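Local coordinates for protein WA352 (Oryza sativa subsp. indica, PDB 5ZT3) that is a mitochondrial protein implicated in cytoplasmic male sterility in rice, this chain being its C-terminal part, which carries a region of the DUF8018 family, of unknown biochemical role, at residues 73-78 / 122-128; 64-68 / 78-83. All coordinates share one frame. Numbering follows the deposited sequence.

Following the chain from its N terminus, the long helix 45-72 first supplies segment 64-68, then gives way at H73 to a tight turn that leads into the short helix 78-81. Contact 2 closes this short helix-loop-helix connection, its segments only 10 residues apart, by laying the short helix against the long one. Contact 1 spans 44 residues and brings the turn at 73-78 together with the C-terminal end, 122-128, where helix 116-124 runs out. Because their segments alternate along the chain, the two contacts cross. They share W78, and R126 of contact 1 makes a cation-pi contact with W81 of contact 2, so long helix, short helix and C-terminal tail are tied together.

Contact 1. Residues 73-78 / 122-128; sequences HPSGDW and VERVRLR
A lone beta bridge, G76 with L127 (CA to CA 4.3 Å), stands out in a chain of helices and loops without strands. The pair is antiparallel and non-hydrogen-bonded, flanked by D77 N to R126 O (2.9 Å) and R128 N to S75 O (3.0 Å). Past the end of helix 116-124, V125 leaves helical phi/psi and V125 to L127 run extended (psi 141 to 157°), letting L127 pair with G76. A type I turn, H73 to G76, is closed by G76 N to H73 O (3.0 Å). A CB on G76 would clash with H73 ND1, so glycine fits. D77 centres an inverse gamma turn and takes the N-cap position before W78, its OD1 accepting a weak hydrogen bond from G80 N. R128 NE donates to P74 O (2.6 Å). Next to the bridge, H73 ND1 (chi1 t) accepts from W78 NE1 (3.0 Å), which orients the two rings. V122 CG2 sits 3.7 Å from the H73 ring centroid, V125 CG2 3.7 Å from that of the W78 six-membered ring: CH-pi contacts over flat faces that suit compact valines. M69 of helix 45-72 backs W78 and V122; F118 and L121 of helix 116-124 meet H73 and W78.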
loop_
_atom_site.group_PDB
_atom_site.type_symbol
_atom_site.label_atom_id
_atom_site.label_comp_id
_atom_site.label_asym_id
_atom_site.label_seq_id
_atom_site.Cartn_x
_atom_site.Cartn_y
_atom_site.Cartn_z
ATOM N N HIS A 73 14.893 2.660 5.496
ATOM C CA HIS A 73 14.555 2.546 6.912
ATOM C C HIS A 73 14.708 1.093 7.358
ATOM O O HIS A 73 13.717 0.385 7.574
ATOM C CB HIS A 73 13.133 3.055 7.132
ATOM C CG HIS A 73 12.714 3.091 8.562
ATOM N ND1 HIS A 73 11.426 2.807 8.953
ATOM C CD2 HIS A 73 13.389 3.416 9.690
ATOM C CE1 HIS A 73 11.323 2.938 10.262
ATOM N NE2 HIS A 73 12.502 3.305 10.736
ATOM N N PRO A 74 15.954 0.615 7.503
ATOM C CA PRO A 74 16.153 -0.805 7.847
ATOM C C PRO A 74 15.550 -1.208 9.177
ATOM O O PRO A 74 15.212 -2.384 9.356
ATOM C CB PRO A 74 17.682 -0.965 7.841
ATOM C CG PRO A 74 18.160 0.115 6.929
ATOM C CD PRO A 74 17.209 1.279 7.121
ATOM N N SER A 75 15.391 -0.266 10.111
ATOM C CA SER A 75 14.794 -0.557 11.410
ATOM C C SER A 75 13.291 -0.793 11.329
ATOM O O SER A 75 12.720 -1.391 12.249
ATOM C CB SER A 75 15.072 0.604 12.369
ATOM O OG SER A 75 16.448 0.649 12.711
ATOM N N GLY A 76 12.639 -0.314 10.280
ATOM C CA GLY A 76 11.223 -0.552 10.134
ATOM C C GLY A 76 10.949 -1.904 9.505
ATOM O O GLY A 76 11.685 -2.376 8.636
ATOM N N ASP A 77 9.871 -2.544 9.955
ATOM C CA ASP A 77 9.483 -3.835 9.384
ATOM C C ASP A 77 8.604 -3.592 8.154
ATOM O O ASP A 77 7.397 -3.833 8.140
ATOM C CB ASP A 77 8.808 -4.719 10.422
ATOM C CG ASP A 77 8.685 -6.162 9.960
ATOM O OD1 ASP A 77 8.993 -6.446 8.776
ATOM O OD2 ASP A 77 8.266 -7.010 10.773
ATOM N N TRP A 78 9.265 -3.110 7.101
ATOM C CA TRP A 78 8.581 -2.729 5.870
ATOM C C TRP A 78 8.064 -3.948 5.110
ATOM O O TRP A 78 6.891 -3.991 4.703
ATOM C CB TRP A 78 9.500 -1.825 5.034
ATOM C CG TRP A 78 9.450 -0.465 5.615
ATOM C CD1 TRP A 78 10.356 0.130 6.452
ATOM C CD2 TRP A 78 8.363 0.440 5.484
ATOM N NE1 TRP A 78 9.892 1.369 6.833
ATOM C CE2 TRP A 78 8.671 1.581 6.249
ATOM C CE3 TRP A 78 7.162 0.407 4.769
ATOM C CZ2 TRP A 78 7.804 2.668 6.333
ATOM C CZ3 TRP A 78 6.304 1.481 4.859
ATOM C CH2 TRP A 78 6.626 2.598 5.633
ATOM N N VAL A 122 8.314 6.649 8.351
ATOM C CA VAL A 122 9.101 6.145 9.475
ATOM C C VAL A 122 8.285 6.178 10.759
ATOM O O VAL A 122 8.320 5.239 11.564
ATOM C CB VAL A 122 10.404 6.955 9.624
ATOM C CG1 VAL A 122 11.012 6.773 11.031
ATOM C CG2 VAL A 122 11.396 6.537 8.557
ATOM N N GLU A 123 7.548 7.268 10.973
ATOM C CA GLU A 123 6.784 7.406 12.208
ATOM C C GLU A 123 5.618 6.428 12.270
ATOM O O GLU A 123 5.296 5.929 13.352
ATOM C CB GLU A 123 6.324 8.858 12.365
ATOM C CG GLU A 123 5.481 9.134 13.615
ATOM C CD GLU A 123 6.195 8.754 14.902
ATOM O OE1 GLU A 123 7.444 8.839 14.941
ATOM O OE2 GLU A 123 5.510 8.374 15.879
ATOM N N ARG A 124 5.007 6.112 11.130
ATOM C CA ARG A 124 3.823 5.255 11.103
ATOM C C ARG A 124 4.151 3.781 11.317
ATOM O O ARG A 124 3.363 3.060 11.943
ATOM C CB ARG A 124 3.132 5.375 9.748
ATOM C CG ARG A 124 2.409 6.663 9.495
ATOM C CD ARG A 124 1.745 6.598 8.147
ATOM N NE ARG A 124 1.080 7.839 7.773
ATOM C CZ ARG A 124 0.533 8.047 6.581
ATOM N NH1 ARG A 124 0.574 7.094 5.656
ATOM N NH2 ARG A 124 -0.055 9.206 6.317
ATOM N N VAL A 125 5.253 3.297 10.754
ATOM C CA VAL A 125 5.466 1.868 10.541
ATOM C C VAL A 125 5.833 1.152 11.837
ATOM O O VAL A 125 6.489 1.707 12.727
ATOM C CB VAL A 125 6.536 1.648 9.448
ATOM C CG1 VAL A 125 7.949 1.966 9.954
ATOM C CG2 VAL A 125 6.476 0.229 8.914
ATOM N N ARG A 126 5.420 -0.113 11.937
ATOM C CA ARG A 126 5.911 -0.978 13.000
ATOM C C ARG A 126 7.403 -1.235 12.833
ATOM O O ARG A 126 7.899 -1.433 11.719
ATOM C CB ARG A 126 5.181 -2.317 12.946
ATOM C CG ARG A 126 3.836 -2.300 13.602
ATOM C CD ARG A 126 3.225 -3.684 13.598
ATOM N NE ARG A 126 3.936 -4.622 14.460
ATOM C CZ ARG A 126 3.398 -5.761 14.892
ATOM N NH1 ARG A 126 2.166 -6.076 14.531
ATOM N NH2 ARG A 126 4.083 -6.578 15.680
ATOM N N LEU A 127 8.119 -1.251 13.948
ATOM C CA LEU A 127 9.548 -1.518 13.922
ATOM C C LEU A 127 9.803 -3.011 14.094
ATOM O O LEU A 127 8.963 -3.753 14.605
ATOM C CB LEU A 127 10.249 -0.745 15.037
ATOM C CG LEU A 127 10.045 0.766 14.960
ATOM C CD1 LEU A 127 10.745 1.452 16.112
ATOM C CD2 LEU A 127 10.550 1.304 13.626
ATOM N N ARG A 128 10.975 -3.453 13.633
ATOM C CA ARG A 128 11.420 -4.801 13.970
ATOM C C ARG A 128 11.652 -4.935 15.468
ATOM O O ARG A 128 11.359 -5.981 16.061
ATOM C CB ARG A 128 12.732 -5.121 13.260
ATOM C CG ARG A 128 12.756 -4.897 11.788
ATOM C CD ARG A 128 14.190 -5.058 11.296
ATOM N NE ARG A 128 14.257 -4.797 9.873
ATOM C CZ ARG A 128 14.094 -5.713 8.931
ATOM N NH1 ARG A 128 13.870 -6.982 9.252
ATOM N NH2 ARG A 128 14.155 -5.355 7.659
HETATM O O HOH W 1 13.412 -2.670 6.395
HETATM O O HOH W 2 7.614 -6.416 13.458
#

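Contact 2. Residues 64-68 / 78-83; sequences EIIRK and WMGWGA
Segment 64-68 is regular helix inside the long helix 45-72, and 78-83 begins as the short helix 78-81, with G82 N hydrogen-bonded to W78 O at 2.8 Å. The backbones come nearest at I66 and G82, 5.8 Å between CA atoms. Glycine makes this possible: a CB there would lie 3.1 Å from I66 CG1 and clash with W78 O. I66, chi1 m and chi2 t, carries most of the contact. Its CG2 lies 3.3 Å from W78 O and 3.9 Å from M79 SD, while its CD1 reaches A83 N at 3.6 Å and A83 CB at 4.2 Å. I66 CG1 faces the edge of the W78 indole, whose NE1 is hydrogen-bonded to H73 ND1. At the exposed margin the long, unbranched M79 brings CE to the edge of the R67 guanidinium, 3.9 Å from R67 NH2. Backbone hydrogen bonds of M79 and A83 to G25 help place the short helix, but between these segments shape and burial do the work: beta-branched isoleucine fills the space that small G82 and A83 leave.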
loop_
_atom_site.group_PDB
_atom_site.type_symbol
_atom_site.label_atom_id
_atom_site.label_comp_id
_atom_site.label_asym_id
_atom_site.label_seq_id
_atom_site.Cartn_x
_atom_site.Cartn_y
_atom_site.Cartn_z
ATOM N N GLU A 64 6.176 -0.842 -4.559
ATOM C CA GLU A 64 7.310 0.011 -4.889
ATOM C C GLU A 64 7.691 0.896 -3.709
ATOM O O GLU A 64 8.880 1.072 -3.410
ATOM C CB GLU A 64 7.009 0.847 -6.129
ATOM C CG GLU A 64 6.945 0.019 -7.410
ATOM C CD GLU A 64 8.129 -0.932 -7.544
ATOM O OE1 GLU A 64 9.279 -0.465 -7.383
ATOM O OE2 GLU A 64 7.900 -2.138 -7.787
ATOM N N ILE A 65 6.702 1.452 -3.017
ATOM C CA ILE A 65 6.978 2.291 -1.853
ATOM C C ILE A 65 7.601 1.469 -0.732
ATOM O O ILE A 65 8.577 1.889 -0.097
ATOM C CB ILE A 65 5.695 3.000 -1.384
ATOM C CG1 ILE A 65 5.229 4.023 -2.411
ATOM C CG2 ILE A 65 5.895 3.660 -0.027
ATOM C CD1 ILE A 65 3.794 4.487 -2.189
ATOM N N ILE A 66 7.031 0.291 -0.466
ATOM C CA ILE A 66 7.502 -0.562 0.618
ATOM C C ILE A 66 8.944 -0.988 0.382
ATOM O O ILE A 66 9.771 -0.958 1.300
ATOM C CB ILE A 66 6.553 -1.763 0.781
ATOM C CG1 ILE A 66 5.220 -1.297 1.370
ATOM C CG2 ILE A 66 7.180 -2.854 1.631
ATOM C CD1 ILE A 66 4.094 -2.325 1.200
ATOM N N ARG A 67 9.270 -1.392 -0.850
ATOM C CA ARG A 67 10.634 -1.812 -1.140
ATOM C C ARG A 67 11.601 -0.646 -1.003
ATOM O O ARG A 67 12.720 -0.813 -0.504
ATOM C CB ARG A 67 10.704 -2.465 -2.520
ATOM C CG ARG A 67 10.167 -3.897 -2.504
ATOM C CD ARG A 67 10.240 -4.581 -3.866
ATOM N NE ARG A 67 11.570 -5.098 -4.179
ATOM C CZ ARG A 67 12.210 -6.044 -3.490
ATOM N NH1 ARG A 67 13.426 -6.427 -3.864
ATOM N NH2 ARG A 67 11.649 -6.620 -2.432
ATOM N N LYS A 68 11.198 0.547 -1.442
ATOM C CA LYS A 68 12.043 1.727 -1.262
ATOM C C LYS A 68 12.280 2.007 0.218
ATOM O O LYS A 68 13.421 2.219 0.656
ATOM C CB LYS A 68 11.375 2.925 -1.935
ATOM C CG LYS A 68 12.140 4.230 -1.829
ATOM C CD LYS A 68 13.405 4.187 -2.667
ATOM C CE LYS A 68 13.901 5.588 -2.980
ATOM N NZ LYS A 68 15.118 5.578 -3.843
ATOM N N TRP A 78 9.265 -3.110 7.101
ATOM C CA TRP A 78 8.581 -2.729 5.870
ATOM C C TRP A 78 8.064 -3.948 5.110
ATOM O O TRP A 78 6.891 -3.991 4.703
ATOM C CB TRP A 78 9.500 -1.825 5.034
ATOM C CG TRP A 78 9.450 -0.465 5.615
ATOM C CD1 TRP A 78 10.356 0.130 6.452
ATOM C CD2 TRP A 78 8.363 0.440 5.484
ATOM N NE1 TRP A 78 9.892 1.369 6.833
ATOM C CE2 TRP A 78 8.671 1.581 6.249
ATOM C CE3 TRP A 78 7.162 0.407 4.769
ATOM C CZ2 TRP A 78 7.804 2.668 6.333
ATOM C CZ3 TRP A 78 6.304 1.481 4.859
ATOM C CH2 TRP A 78 6.626 2.598 5.633
ATOM N N MET A 79 8.898 -4.977 4.945
ATOM C CA MET A 79 8.444 -6.157 4.218
ATOM C C MET A 79 7.375 -6.935 4.977
ATOM O O MET A 79 6.592 -7.653 4.347
ATOM C CB MET A 79 9.624 -7.055 3.839
ATOM C CG MET A 79 10.601 -6.400 2.866
ATOM S SD MET A 79 9.801 -5.786 1.361
ATOM C CE MET A 79 9.327 -7.304 0.562
ATOM N N GLY A 80 7.307 -6.806 6.299
ATOM C CA GLY A 80 6.291 -7.518 7.048
ATOM C C GLY A 80 5.010 -6.736 7.269
ATOM O O GLY A 80 3.919 -7.308 7.200
ATOM N N TRP A 81 5.125 -5.430 7.513
ATOM C CA TRP A 81 3.993 -4.625 7.956
ATOM C C TRP A 81 3.873 -3.299 7.215
ATOM O O TRP A 81 3.030 -2.470 7.594
ATOM C CB TRP A 81 4.104 -4.365 9.467
ATOM C CG TRP A 81 4.001 -5.597 10.302
ATOM C CD1 TRP A 81 5.025 -6.289 10.874
ATOM C CD2 TRP A 81 2.800 -6.282 10.660
ATOM N NE1 TRP A 81 4.533 -7.368 11.570
ATOM C CE2 TRP A 81 3.169 -7.383 11.453
ATOM C CE3 TRP A 81 1.446 -6.066 10.389
ATOM C CZ2 TRP A 81 2.232 -8.272 11.981
ATOM C CZ3 TRP A 81 0.516 -6.951 10.912
ATOM C CH2 TRP A 81 0.916 -8.038 11.698
ATOM N N GLY A 82 4.653 -3.091 6.154
ATOM C CA GLY A 82 4.676 -1.798 5.498
ATOM C C GLY A 82 3.343 -1.362 4.923
ATOM O O GLY A 82 3.056 -0.162 4.873
ATOM N N ALA A 83 2.517 -2.304 4.464
ATOM C CA ALA A 83 1.258 -1.881 3.863
ATOM C C ALA A 83 0.391 -1.134 4.863
ATOM O O ALA A 83 -0.329 -0.204 4.480
ATOM C CB ALA A 83 0.522 -3.065 3.242
#